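Alpha-L-arabinosidase (Xanthomonas axonopodis pv. citri, PDB 6D25) probably removes L-arabinofuranose side groups from arabinoxylans, as a GH51 arabinofuranosidase able to cope with internally di-substituted chains. Local coordinates at residues 45-50 against 194-199; 320-325 against 357-362. One frame throughout, in Å; residues are numbered along the deposited sequence.

Contact 1: residues 45-50 against 194-199; sequences SRQLFG and VPYFGV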
# COMPACT_ATOMS: atom_id res chain seq x y z
N SER A 45 -30.60 11.17 16.24
CA SER A 45 -29.45 12.05 16.18
C SER A 45 -29.68 13.17 15.17
O SER A 45 -30.09 12.92 14.04
CB SER A 45 -28.16 11.32 15.86
OG SER A 45 -27.09 12.25 15.75
N ARG A 46 -29.29 14.37 15.56
CA ARG A 46 -29.29 15.46 14.59
C ARG A 46 -28.40 15.14 13.39
O ARG A 46 -28.63 15.70 12.33
CB ARG A 46 -28.86 16.79 15.22
CG ARG A 46 -27.41 16.89 15.66
CD ARG A 46 -27.18 18.26 16.29
NE ARG A 46 -25.75 18.47 16.57
CZ ARG A 46 -25.08 18.01 17.60
NH1 ARG A 46 -25.71 17.34 18.57
NH2 ARG A 46 -23.79 18.32 17.67
N GLN A 47 -27.41 14.27 13.54
CA GLN A 47 -26.47 13.99 12.46
C GLN A 47 -27.15 13.18 11.34
O GLN A 47 -26.55 13.00 10.28
CB GLN A 47 -25.24 13.23 12.96
CG GLN A 47 -24.54 13.86 14.15
CD GLN A 47 -24.10 15.29 13.94
OE1 GLN A 47 -23.90 15.72 12.81
NE2 GLN A 47 -23.91 16.00 15.04
N LEU A 48 -28.39 12.74 11.54
CA LEU A 48 -29.16 12.14 10.45
C LEU A 48 -29.46 13.16 9.34
O LEU A 48 -29.84 12.78 8.23
CB LEU A 48 -30.47 11.58 11.03
CG LEU A 48 -30.32 10.34 11.92
CD1 LEU A 48 -31.68 9.89 12.42
CD2 LEU A 48 -29.60 9.22 11.21
N PHE A 49 -29.29 14.43 9.62
CA PHE A 49 -29.58 15.52 8.67
C PHE A 49 -28.28 16.08 8.08
O PHE A 49 -28.26 17.24 7.64
CB PHE A 49 -30.39 16.60 9.40
CG PHE A 49 -31.72 16.04 9.87
CD1 PHE A 49 -32.75 15.87 8.97
CD2 PHE A 49 -31.87 15.55 11.15
CE1 PHE A 49 -33.94 15.26 9.36
CE2 PHE A 49 -33.08 15.01 11.56
CZ PHE A 49 -34.10 14.82 10.65
N GLY A 50 -27.23 15.27 8.03
CA GLY A 50 -25.96 15.68 7.45
C GLY A 50 -26.07 16.01 5.97
O GLY A 50 -26.98 15.52 5.22
N VAL A 194 -12.34 18.57 14.46
CA VAL A 194 -12.56 17.57 13.43
C VAL A 194 -13.21 16.34 14.08
O VAL A 194 -12.54 15.35 14.40
CB VAL A 194 -11.26 17.20 12.69
CG1 VAL A 194 -11.54 16.19 11.59
CG2 VAL A 194 -10.58 18.44 12.10
N PRO A 195 -14.53 16.39 14.24
CA PRO A 195 -15.17 15.36 15.03
C PRO A 195 -15.36 14.02 14.29
O PRO A 195 -15.44 12.99 14.97
CB PRO A 195 -16.52 15.92 15.44
CG PRO A 195 -16.80 16.96 14.36
CD PRO A 195 -15.41 17.55 14.09
N TYR A 196 -15.41 14.03 12.96
CA TYR A 196 -15.60 12.84 12.15
C TYR A 196 -14.56 12.82 11.04
O TYR A 196 -14.34 13.83 10.38
CB TYR A 196 -17.01 12.78 11.56
CG TYR A 196 -18.11 13.17 12.51
CD1 TYR A 196 -18.53 12.32 13.52
CD2 TYR A 196 -18.73 14.39 12.41
CE1 TYR A 196 -19.52 12.69 14.42
CE2 TYR A 196 -19.74 14.76 13.27
CZ TYR A 196 -20.14 13.92 14.29
OH TYR A 196 -21.10 14.35 15.18
N PHE A 197 -13.98 11.67 10.82
CA PHE A 197 -12.94 11.50 9.81
C PHE A 197 -13.18 10.17 9.08
O PHE A 197 -13.15 9.10 9.71
CB PHE A 197 -11.55 11.50 10.45
CG PHE A 197 -10.43 11.75 9.47
CD1 PHE A 197 -10.01 10.75 8.63
CD2 PHE A 197 -9.85 13.00 9.38
CE1 PHE A 197 -8.98 10.97 7.72
CE2 PHE A 197 -8.85 13.25 8.45
CZ PHE A 197 -8.44 12.25 7.61
N GLY A 198 -13.49 10.27 7.79
CA GLY A 198 -13.72 9.10 6.92
C GLY A 198 -12.41 8.52 6.42
O GLY A 198 -11.57 9.22 5.83
N VAL A 199 -12.21 7.25 6.67
CA VAL A 199 -10.96 6.57 6.29
C VAL A 199 -11.20 5.78 5.01
O VAL A 199 -11.26 4.54 5.02
CB VAL A 199 -10.41 5.72 7.44
CG1 VAL A 199 -9.04 5.19 7.12
CG2 VAL A 199 -10.35 6.51 8.73
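The side chains of Gln47 and Tyr196 both leave the backbone with CG anti to the carbonyl carbon (chi1 -52° for Gln47), and a second bend at chi2, -56°, folds the glutamine amide round to meet the phenol oxygen. All of the contact is at this one place. Tyr196 OH lies 3.3 Å from Gln47 NE2 and 3.4 Å from Gln47 CD, while Gln47 CG packs at 3.6 Å from the same OH. The amide is turned 56° from the ring plane. NE2 is close to the hydroxyl, yet the angle is too poor for a hydrogen bond; the polar ends are instead satisfied by other side chains, Gln47 OE1 by Asn93 and Tyr196 OH by Gln149.

Each side is steadied locally. Ser45 OG accepts from Gln47 N at 3.0 Å, an ST turn that ties down the backbone N of Gln47, and Pro195 CB sits 4.0 Å above the centre of the Tyr196 ring. The Arg46 guanidinium carries Gln47 NE2 over one face and forms a salt bridge with Asp406.

Tyr196 opens strand 196-199 and Gln47 lies in the loop leading into strand 51-52. With Asn93 and Gln149 at the starts of strands 93-96 and 149-154, and Met368 of strand 366-371 touching both side chains, the pair spans the N-terminal end of the parallel barrel.

Contact 2: residues 320-325 against 357-362; sequences LVVDEW and DIFSQH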
# COMPACT_ATOMS: atom_id res chain seq x y z
N LEU A 320 -24.07 2.95 12.27
CA LEU A 320 -24.25 2.83 10.84
C LEU A 320 -24.49 4.25 10.31
O LEU A 320 -25.31 5.01 10.83
CB LEU A 320 -25.43 1.90 10.54
CG LEU A 320 -25.72 1.59 9.08
CD1 LEU A 320 -24.50 1.01 8.36
CD2 LEU A 320 -26.86 0.59 9.04
N VAL A 321 -23.67 4.61 9.33
CA VAL A 321 -23.56 5.96 8.83
C VAL A 321 -24.03 5.93 7.36
O VAL A 321 -23.35 5.34 6.52
CB VAL A 321 -22.12 6.46 8.94
CG1 VAL A 321 -21.93 7.82 8.32
CG2 VAL A 321 -21.66 6.48 10.41
N VAL A 322 -25.19 6.50 7.06
CA VAL A 322 -25.68 6.41 5.70
C VAL A 322 -25.12 7.62 4.97
O VAL A 322 -25.83 8.61 4.83
CB VAL A 322 -27.21 6.37 5.63
CG1 VAL A 322 -27.73 6.21 4.19
CG2 VAL A 322 -27.75 5.25 6.49
N ASP A 323 -23.87 7.57 4.51
CA ASP A 323 -23.32 8.92 4.19
C ASP A 323 -23.42 9.22 2.69
O ASP A 323 -22.91 10.25 2.28
CB ASP A 323 -21.95 9.17 4.82
CG ASP A 323 -20.95 8.16 4.34
OD1 ASP A 323 -21.38 7.31 3.55
OD2 ASP A 323 -19.78 8.27 4.76
N GLU A 324 -24.15 8.39 1.93
CA GLU A 324 -24.70 8.85 0.63
C GLU A 324 -26.08 8.22 0.46
O GLU A 324 -26.20 7.01 0.51
CB GLU A 324 -23.81 8.49 -0.57
CG GLU A 324 -22.40 9.01 -0.43
CD GLU A 324 -21.42 8.62 -1.53
OE1 GLU A 324 -21.91 8.11 -2.56
OE2 GLU A 324 -20.19 8.80 -1.32
N TRP A 325 -27.08 9.07 0.27
CA TRP A 325 -28.42 8.67 -0.13
C TRP A 325 -29.06 9.80 -0.94
O TRP A 325 -28.54 10.91 -0.94
CB TRP A 325 -29.26 8.29 1.09
CG TRP A 325 -29.58 9.43 2.01
CD1 TRP A 325 -28.77 9.93 2.99
CD2 TRP A 325 -30.78 10.23 2.04
NE1 TRP A 325 -29.37 11.00 3.61
CE2 TRP A 325 -30.61 11.18 3.07
CE3 TRP A 325 -31.96 10.24 1.30
CZ2 TRP A 325 -31.59 12.13 3.37
CZ3 TRP A 325 -32.94 11.16 1.62
CH2 TRP A 325 -32.76 12.10 2.63
N ASP A 357 -38.16 9.26 7.94
CA ASP A 357 -39.02 8.35 8.71
C ASP A 357 -38.24 7.07 9.01
O ASP A 357 -38.17 6.61 10.16
CB ASP A 357 -40.31 8.03 7.96
CG ASP A 357 -41.31 9.18 7.77
OD1 ASP A 357 -41.15 10.26 8.45
OD2 ASP A 357 -42.26 9.00 6.91
N ILE A 358 -37.61 6.51 7.96
CA ILE A 358 -36.92 5.23 8.10
C ILE A 358 -35.73 5.35 9.06
O ILE A 358 -35.52 4.52 9.95
CB ILE A 358 -36.54 4.70 6.72
CG1 ILE A 358 -37.76 4.21 5.94
CG2 ILE A 358 -35.46 3.61 6.81
CD1 ILE A 358 -37.48 4.06 4.44
N PHE A 359 -34.91 6.38 8.87
CA PHE A 359 -33.74 6.54 9.75
C PHE A 359 -34.19 6.64 11.20
O PHE A 359 -33.54 6.03 12.11
CB PHE A 359 -32.95 7.80 9.41
CG PHE A 359 -32.38 7.91 8.02
CD1 PHE A 359 -32.06 6.80 7.28
CD2 PHE A 359 -32.08 9.16 7.49
CE1 PHE A 359 -31.53 6.91 6.00
CE2 PHE A 359 -31.53 9.28 6.23
CZ PHE A 359 -31.28 8.16 5.48
N SER A 360 -35.26 7.40 11.45
CA SER A 360 -35.71 7.64 12.82
C SER A 360 -36.23 6.34 13.45
O SER A 360 -36.21 6.21 14.70
CB SER A 360 -36.72 8.76 12.86
OG SER A 360 -38.02 8.32 12.47
N GLN A 361 -36.69 5.37 12.63
CA GLN A 361 -37.14 4.07 13.12
C GLN A 361 -35.95 3.17 13.49
O GLN A 361 -36.15 2.10 14.09
CB GLN A 361 -37.97 3.32 12.06
CG GLN A 361 -39.21 4.02 11.60
CD GLN A 361 -39.99 4.57 12.78
OE1 GLN A 361 -40.55 3.80 13.57
NE2 GLN A 361 -39.95 5.91 12.93
N HIS A 362 -34.73 3.53 13.09
CA HIS A 362 -33.53 2.71 13.32
C HIS A 362 -32.52 3.52 14.12
O HIS A 362 -31.30 3.32 13.96
CB HIS A 362 -32.94 2.26 11.97
CG HIS A 362 -33.82 1.29 11.25
ND1 HIS A 362 -33.77 -0.05 11.53
CD2 HIS A 362 -34.74 1.47 10.28
CE1 HIS A 362 -34.67 -0.69 10.78
NE2 HIS A 362 -35.28 0.23 9.99
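Phe359 drives the edge of its ring into one face of the Trp325 indole, a T-shaped pair with planes at 85° and 5.0 Å between the phenyl centroid and that of the five-membered ring. Two phenyl atoms do the touching: Phe359 CE2 stands 3.8 Å from Trp325 CE2, and Phe359 CZ lies 4.0 Å from Trp325 CD1. Phe359 CE1 also meets Val322 CG2 at 4.2 Å, the methyl coming in obliquely. The phenyl ring thus meets the indole face and the valine methyl on adjoining sides.

Side-chain torsion and chain path both place the partners. Trp325 holds CG between its backbone N and carbonyl carbon (chi1 67°), which lays the indole across the path of the phenyl. Val322 is the centre of an inverse gamma turn, and the chain turns a corner at Glu324, bringing Val322 and Trp325 to bear on the same ring. Phe359 comes from the last turn of helix 346-361, where Ser360 OG and Gln361 N both bond to Asp357 O, the hydroxyl at 2.9 Å. The Asp357 carboxylate is held in turn by Ser432, Tyr401 and His430.

Further out, Met298 of helix 285-312 touches Val322 and Trp325, while Ala369 and Ile371 of strand 366-371 pack on Phe359 and Trp325 respectively. At the corner of strand 319-325, between Val322 and Trp325, Glu324 turns to the other side, makes a salt bridge with Arg95, bonds to Tyr268 and lies close to Glu202. Glu202 follows the fourth barrel strand and Glu324 ends the seventh, consistent with the paired glutamates of a clan GH-A active site.

The join is made by phenyl, indole and methyl groups, with no hydrogen bond across it; the phenyl C-H edge is set against the electron-rich indole face.

Overall arrangement
Both contacts belong to the eight-stranded parallel sheet, which with its surrounding helices forms the (beta/alpha)8 barrel expected of a GH51 enzyme. They come in series along the chain: contact 1 joins the loop before the first strand to strand 196-199, the fourth, and contact 2 then ties strand 319-325, the seventh, to helix 346-361, which leads on to the eighth. Their centres are about 12 Å apart, and they touch where Leu48 CD1 meets Phe359 CB at 3.9 Å. Contact 1 spans the barrel interior at its N-terminal end; contact 2 packs a helix on the outside of the wall. Where they touch, the loop entering the first strand meets the helix that precedes the eighth, close to where the barrel closes.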